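Local coordinates for protein glutathione transferase o1 (Bombyx mori, PDB 3RBT) that probably transfers glutathione to electrophilic substrates and may reduce dehydroascorbate with glutathione, at residues V41-E46 and D217-K222. Residues are numbered along the deposited sequence; the frame is centred on the assembly and turned at random.
Sequences VLLVLE and DDIVKK
Two helices meet here across the domain interface of the glutathione transferase fold: helix 36-47 belongs to the thioredoxin-like N-terminal domain, while the short helix 218-222 packs with the helices of the C-terminal half of the chain. The axes of the two segments run 9.4 Å apart at closest approach, their directions 136° from each other, so the two segments run obliquely, closer to antiparallel than parallel. At the centre is the CG2 methyl of Ile219. It lies anti to its own backbone N and reaches the 41-46 helix, 3.4 Å from the carbonyl oxygen of Leu43 and 3.7 Å from CB of Glu46. Ile219 and Glu46 pass alongside with their chains running opposite ways, the methyl lying by the root of the glutamate.

Leu43 reaches back with one branch: its CD2 lies 3.9 Å from the carbonyl oxygen of Ile219 and 4.1 Å from CA of Val220, against the backbone of the opposing helix. Val220 itself turns its side chain the other way, onto Trp180 and Glu184 of helix 174-186; Leu43 also touches that helix, at Pro181. Asp217 occupies the N-cap position of the short helix, and its OD2 is hydrogen-bonded to Tyr177 OH, tying the start of this turn to helix 174-186.

The remaining contact is between the aliphatic part of a lysine and a carboxylate. Glu46 bends at chi2 (75°) and gives OE1 to a hydrogen bond with Tyr52 OH, so its carboxylate is held within its own domain. The Lys222 chain runs roughly perpendicular to that of Glu46, offering methylene rather than charge: its CG lies 3.9 Å from Glu46 OE1, whereas its NZ stays 6.2 Å from Glu46 OE2.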
loop_
_atom_site.group_PDB
_atom_site.type_symbol
_atom_site.label_atom_id
_atom_site.label_comp_id
_atom_site.label_asym_id
_atom_site.label_seq_id
_atom_site.Cartn_x
_atom_site.Cartn_y
_atom_site.Cartn_z
ATOM N N VAL A 41 11.248 -10.394 -1.115
ATOM C CA VAL A 41 12.193 -9.659 -1.931
ATOM C C VAL A 41 13.239 -10.601 -2.541
ATOM O O VAL A 41 13.638 -10.414 -3.689
ATOM C CB VAL A 41 12.860 -8.502 -1.141
ATOM C CG1 VAL A 41 13.837 -7.738 -2.035
ATOM C CG2 VAL A 41 11.786 -7.546 -0.590
ATOM N N LEU A 42 13.675 -11.613 -1.790
ATOM C CA LEU A 42 14.589 -12.624 -2.348
ATOM C C LEU A 42 13.984 -13.348 -3.559
ATOM O O LEU A 42 14.671 -13.585 -4.545
ATOM C CB LEU A 42 15.041 -13.641 -1.283
ATOM C CG LEU A 42 16.008 -13.128 -0.205
ATOM C CD1 LEU A 42 16.132 -14.135 0.948
ATOM C CD2 LEU A 42 17.385 -12.812 -0.801
ATOM N N LEU A 43 12.705 -13.699 -3.469
ATOM C CA LEU A 43 12.000 -14.358 -4.579
ATOM C C LEU A 43 11.970 -13.510 -5.858
ATOM O O LEU A 43 12.265 -14.009 -6.948
ATOM C CB LEU A 43 10.569 -14.722 -4.166
ATOM C CG LEU A 43 10.432 -15.788 -3.076
ATOM C CD1 LEU A 43 8.954 -15.957 -2.655
ATOM C CD2 LEU A 43 11.085 -17.126 -3.463
ATOM N N VAL A 44 11.619 -12.233 -5.702
ATOM C CA VAL A 44 11.532 -11.288 -6.822
ATOM C C VAL A 44 12.892 -11.053 -7.476
ATOM O O VAL A 44 13.022 -11.155 -8.701
ATOM C CB VAL A 44 10.852 -9.960 -6.381
ATOM C CG1 VAL A 44 10.919 -8.895 -7.490
ATOM C CG2 VAL A 44 9.403 -10.239 -5.998
ATOM N N LEU A 45 13.906 -10.764 -6.664
ATOM C CA LEU A 45 15.280 -10.604 -7.166
ATOM C C LEU A 45 15.723 -11.788 -8.013
ATOM O O LEU A 45 16.330 -11.625 -9.081
ATOM C CB LEU A 45 16.256 -10.442 -6.002
ATOM C CG LEU A 45 16.288 -9.097 -5.272
ATOM C CD1 LEU A 45 16.852 -9.309 -3.881
ATOM C CD2 LEU A 45 17.122 -8.071 -6.053
ATOM N N GLU A 46 15.422 -12.984 -7.520
ATOM C CA GLU A 46 15.794 -14.218 -8.197
ATOM C C GLU A 46 14.973 -14.364 -9.486
ATOM O O GLU A 46 15.530 -14.616 -10.552
ATOM C CB GLU A 46 15.590 -15.409 -7.247
ATOM C CG GLU A 46 16.444 -16.641 -7.550
ATOM C CD GLU A 46 17.906 -16.488 -7.149
ATOM O OE1 GLU A 46 18.205 -16.208 -5.972
ATOM O OE2 GLU A 46 18.768 -16.665 -8.021
ATOM N N ASP A 217 8.988 -24.877 -8.300
ATOM C CA ASP A 217 9.565 -23.711 -8.983
ATOM C C ASP A 217 11.015 -23.495 -8.541
ATOM O O ASP A 217 11.312 -23.465 -7.343
ATOM C CB ASP A 217 8.710 -22.468 -8.683
ATOM C CG ASP A 217 8.982 -21.307 -9.628
ATOM O OD1 ASP A 217 8.814 -21.459 -10.862
ATOM O OD2 ASP A 217 9.335 -20.221 -9.132
ATOM N N ASP A 218 11.910 -23.351 -9.518
ATOM C CA ASP A 218 13.350 -23.203 -9.264
ATOM C C ASP A 218 13.710 -22.029 -8.360
ATOM O O ASP A 218 14.627 -22.122 -7.537
ATOM C CB ASP A 218 14.110 -23.089 -10.583
ATOM C CG ASP A 218 13.980 -24.335 -11.430
ATOM O OD1 ASP A 218 14.879 -25.209 -11.352
ATOM O OD2 ASP A 218 12.962 -24.449 -12.145
ATOM N N ILE A 219 12.981 -20.931 -8.528
ATOM C CA ILE A 219 13.137 -19.740 -7.709
ATOM C C ILE A 219 12.688 -20.003 -6.263
ATOM O O ILE A 219 13.399 -19.653 -5.316
ATOM C CB ILE A 219 12.384 -18.548 -8.354
ATOM C CG1 ILE A 219 13.019 -18.206 -9.710
ATOM C CG2 ILE A 219 12.384 -17.322 -7.439
ATOM C CD1 ILE A 219 12.025 -17.725 -10.748
ATOM N N VAL A 220 11.518 -20.620 -6.099
ATOM C CA VAL A 220 11.015 -21.004 -4.780
ATOM C C VAL A 220 12.031 -21.889 -4.045
ATOM O O VAL A 220 12.394 -21.625 -2.888
ATOM C CB VAL A 220 9.655 -21.733 -4.893
ATOM C CG1 VAL A 220 9.337 -22.534 -3.616
ATOM C CG2 VAL A 220 8.542 -20.745 -5.214
ATOM N N LYS A 221 12.490 -22.921 -4.744
ATOM C CA LYS A 221 13.424 -23.909 -4.219
ATOM C C LYS A 221 14.733 -23.288 -3.714
ATOM O O LYS A 221 15.293 -23.744 -2.721
ATOM C CB LYS A 221 13.717 -24.948 -5.301
ATOM C CG LYS A 221 13.661 -26.377 -4.826
ATOM C CD LYS A 221 13.741 -27.362 -6.009
ATOM C CE LYS A 221 13.667 -28.809 -5.532
ATOM N NZ LYS A 221 12.585 -29.007 -4.514
ATOM N N LYS A 222 15.195 -22.236 -4.386
ATOM C CA LYS A 222 16.406 -21.518 -3.981
ATOM C C LYS A 222 16.345 -20.958 -2.540
ATOM O O LYS A 222 17.358 -20.971 -1.834
ATOM C CB LYS A 222 16.716 -20.393 -4.981
ATOM C CG LYS A 222 18.182 -19.941 -5.010
ATOM C CD LYS A 222 19.039 -20.876 -5.852
ATOM C CE LYS A 222 20.475 -20.946 -5.350
ATOM N NZ LYS A 222 21.224 -22.043 -6.035
#